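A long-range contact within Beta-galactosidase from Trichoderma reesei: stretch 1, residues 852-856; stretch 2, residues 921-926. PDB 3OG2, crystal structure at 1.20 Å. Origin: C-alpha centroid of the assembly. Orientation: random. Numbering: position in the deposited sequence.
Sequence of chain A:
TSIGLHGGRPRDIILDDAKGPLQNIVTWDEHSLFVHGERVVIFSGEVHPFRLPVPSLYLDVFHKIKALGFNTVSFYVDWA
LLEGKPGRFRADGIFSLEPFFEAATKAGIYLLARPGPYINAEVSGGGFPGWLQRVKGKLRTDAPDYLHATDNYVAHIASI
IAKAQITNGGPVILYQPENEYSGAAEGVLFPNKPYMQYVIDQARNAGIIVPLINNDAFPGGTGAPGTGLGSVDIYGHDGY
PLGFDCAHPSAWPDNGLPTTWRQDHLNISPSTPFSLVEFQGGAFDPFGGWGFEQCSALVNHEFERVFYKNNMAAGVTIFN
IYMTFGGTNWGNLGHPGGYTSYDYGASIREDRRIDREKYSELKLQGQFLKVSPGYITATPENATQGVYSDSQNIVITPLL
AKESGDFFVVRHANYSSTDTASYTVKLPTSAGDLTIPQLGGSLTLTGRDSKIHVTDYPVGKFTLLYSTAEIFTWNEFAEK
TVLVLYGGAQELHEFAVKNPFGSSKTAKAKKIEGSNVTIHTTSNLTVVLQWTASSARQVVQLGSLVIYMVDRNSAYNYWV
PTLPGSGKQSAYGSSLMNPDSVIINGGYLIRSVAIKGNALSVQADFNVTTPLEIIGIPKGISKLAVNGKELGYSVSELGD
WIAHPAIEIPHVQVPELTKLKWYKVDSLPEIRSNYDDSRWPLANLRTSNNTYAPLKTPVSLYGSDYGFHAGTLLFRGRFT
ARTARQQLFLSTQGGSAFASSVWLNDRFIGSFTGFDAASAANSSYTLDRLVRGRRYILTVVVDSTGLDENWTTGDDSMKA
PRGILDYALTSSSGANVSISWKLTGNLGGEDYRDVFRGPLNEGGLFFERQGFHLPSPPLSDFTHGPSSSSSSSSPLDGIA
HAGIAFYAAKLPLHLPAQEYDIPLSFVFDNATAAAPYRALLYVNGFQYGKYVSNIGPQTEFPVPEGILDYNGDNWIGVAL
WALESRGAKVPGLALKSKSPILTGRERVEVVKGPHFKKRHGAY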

# COMPACT_ATOMS: atom_id res chain seq x y z
N PHE A 852 2.62 15.49 26.32
CA PHE A 852 1.21 15.75 26.62
C PHE A 852 0.28 15.12 25.61
O PHE A 852 -0.92 15.06 25.89
N HIS A 853 0.74 14.61 24.48
CA HIS A 853 -0.03 13.83 23.55
C HIS A 853 -0.22 12.39 23.97
O HIS A 853 -0.94 11.64 23.27
N LEU A 854 0.40 11.96 25.04
CA LEU A 854 0.32 10.56 25.43
C LEU A 854 -0.92 10.26 26.25
O LEU A 854 -1.53 11.19 26.79
N PRO A 855 -1.34 9.00 26.30
CA PRO A 855 -2.57 8.67 27.05
C PRO A 855 -2.45 9.11 28.50
O PRO A 855 -1.39 9.08 29.14
N SER A 856 -3.59 9.50 29.07
CA SER A 856 -3.67 9.92 30.48
C SER A 856 -2.73 11.09 30.80
O SER A 856 -1.85 11.07 31.66
N LEU A 921 -3.41 15.34 14.56
CA LEU A 921 -4.34 14.43 15.23
C LEU A 921 -3.54 13.35 15.97
O LEU A 921 -2.71 12.69 15.32
N TYR A 922 -3.77 13.13 17.24
CA TYR A 922 -3.16 12.07 18.00
C TYR A 922 -4.23 11.16 18.55
O TYR A 922 -5.29 11.62 18.98
N VAL A 923 -3.95 9.88 18.49
CA VAL A 923 -4.84 8.87 19.10
C VAL A 923 -3.98 7.96 19.97
O VAL A 923 -3.12 7.26 19.43
N ASN A 924 -4.19 7.94 21.26
CA ASN A 924 -3.44 7.15 22.21
C ASN A 924 -1.94 7.29 21.98
O ASN A 924 -1.15 6.35 22.07
N GLY A 925 -1.57 8.54 21.73
CA GLY A 925 -0.16 8.92 21.63
C GLY A 925 0.42 8.77 20.22
O GLY A 925 1.52 9.29 19.98
N PHE A 926 -0.27 8.08 19.32
CA PHE A 926 0.18 7.95 17.93
C PHE A 926 -0.30 9.11 17.09
O PHE A 926 -1.51 9.41 17.09

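The packing between these stretches centres on His853 and Tyr922, the two residues whose CA-to-CB bonds point toward the opposing stretch. Around them, a type I' turn from Val923 to Phe926 presents Asn924 and Gly925 to the irregular segment that carries Leu854 and Pro855. The turn is closed by two backbone hydrogen bonds, Val923 N to Phe926 O at 2.9 Å and Phe926 N to Val923 O at 3.0 Å.

The backbone of His853 places its CB over the face of the Tyr922 ring, 3.7 Å from the ring centroid and 12° off the ring normal, the geometry of a CH-pi contact; chi1 59° (p) and chi2 112° then set where the imidazole lies. The two rings meet obliquely, with centroids 4.7 Å apart and planes at 51°; His853 ND1 lies 3.3 Å from Tyr922 CE1. Tyr922, with chi1 -80° (m) and chi2 -93°, turns a face to His853 CB, while its hydroxyl lies over one face of the imidazole. This placement of the imidazole brings Gly925 O near the ring plane at its edge, where His853 ND1 donates a weak hydrogen bond to Gly925 O: 3.4 Å between these atoms, with an angle of 155° at the hydrogen. His853 NE2 and Tyr922 OH are hydrogen-bonded elsewhere in the structure.

The CA-to-CB bond of Leu854 points away from the other stretch, but chi1 -61° (m) and chi2 169° (t) bring its end nearer, with CD2 4.1 Å from Gly925 CA. The CA-to-CB bond of Pro855 points sideways, and the ring has a C-gamma exo pucker; its CG approaches Asn924 C at 3.7 Å and Asn924 CB at 4.2 Å, and its CD is 4.0 Å from Gly925 N. The CA-to-CB bond of Asn924 points away from the other stretch; its side chain has chi1 -66° (m) and chi2 -37°, and its amide group is hydrogen-bonded elsewhere.

Gly925 fits both locally and across the contact. At phi/psi 88/-14, a CB would be jammed against the preceding carbonyl oxygen, which alone calls for glycine. An ideally placed CB would also come within 3.1 Å of Leu854 CD2 and 3.3 Å of Pro855 CD. Gly925 CA also lies 3.3 Å from His853 O in a CA-H...O contact, with 145° at the hydrogen.

Water 1 adds a polar bridge between the backbones. It donates to His853 O at 2.7 Å and accepts from Gly925 N at 2.8 Å, so the same carbonyl oxygen meets Gly925 both directly and through solvent. Together the stretches bury 240 Å², counted over both sides.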

# COMPACT_ATOMS: atom_id res chain seq x y z
CB PHE A 852 0.90 17.24 26.70
CG PHE A 852 1.53 17.96 27.87
CD1 PHE A 852 2.07 17.26 28.95
CD2 PHE A 852 1.59 19.34 27.87
CE1 PHE A 852 2.63 17.96 30.03
CE2 PHE A 852 2.10 20.05 28.96
CZ PHE A 852 2.63 19.35 30.03
CB HIS A 853 0.67 13.85 22.17
CG HIS A 853 2.05 13.29 22.22
ND1 HIS A 853 2.50 12.11 21.66
CD2 HIS A 853 3.10 13.89 22.83
CE1 HIS A 853 3.82 12.02 21.95
NE2 HIS A 853 4.16 13.09 22.67
CB LEU A 854 1.59 10.15 26.22
CG LEU A 854 2.89 10.30 25.42
CD1 LEU A 854 4.08 10.14 26.37
CD2 LEU A 854 2.93 9.30 24.30
CB PRO A 855 -2.64 7.16 26.96
CG PRO A 855 -1.93 6.85 25.68
CD PRO A 855 -0.81 7.85 25.55
CB SER A 856 -3.34 8.75 31.41
OG SER A 856 -4.25 7.70 31.25
CB LEU A 921 -5.28 13.79 14.19
CG LEU A 921 -6.20 12.71 14.74
CD1 LEU A 921 -7.26 13.26 15.70
CD2 LEU A 921 -6.89 12.02 13.55
CB TYR A 922 -2.37 12.66 19.14
CG TYR A 922 -1.02 13.20 18.75
CD1 TYR A 922 0.04 12.30 18.89
CD2 TYR A 922 -0.70 14.48 18.34
CE1 TYR A 922 1.37 12.54 18.64
CE2 TYR A 922 0.68 14.73 18.06
CZ TYR A 922 1.67 13.81 18.19
OH TYR A 922 3.03 14.07 17.96
CB VAL A 923 -5.61 8.08 18.05
CG1 VAL A 923 -6.43 7.00 18.78
CG2 VAL A 923 -6.46 9.03 17.21
CB ASN A 924 -3.87 5.67 22.13
CG ASN A 924 -5.31 5.54 22.60
OD1 ASN A 924 -5.73 6.24 23.53
ND2 ASN A 924 -6.09 4.67 22.00
CB PHE A 926 -0.40 6.67 17.33
CG PHE A 926 0.25 5.39 17.90
CD1 PHE A 926 -0.20 4.80 19.06
CD2 PHE A 926 1.34 4.85 17.19
CE1 PHE A 926 0.41 3.63 19.55
CE2 PHE A 926 1.92 3.68 17.66
CZ PHE A 926 1.48 3.09 18.82
O HOH W 1 -3.19 10.83 22.05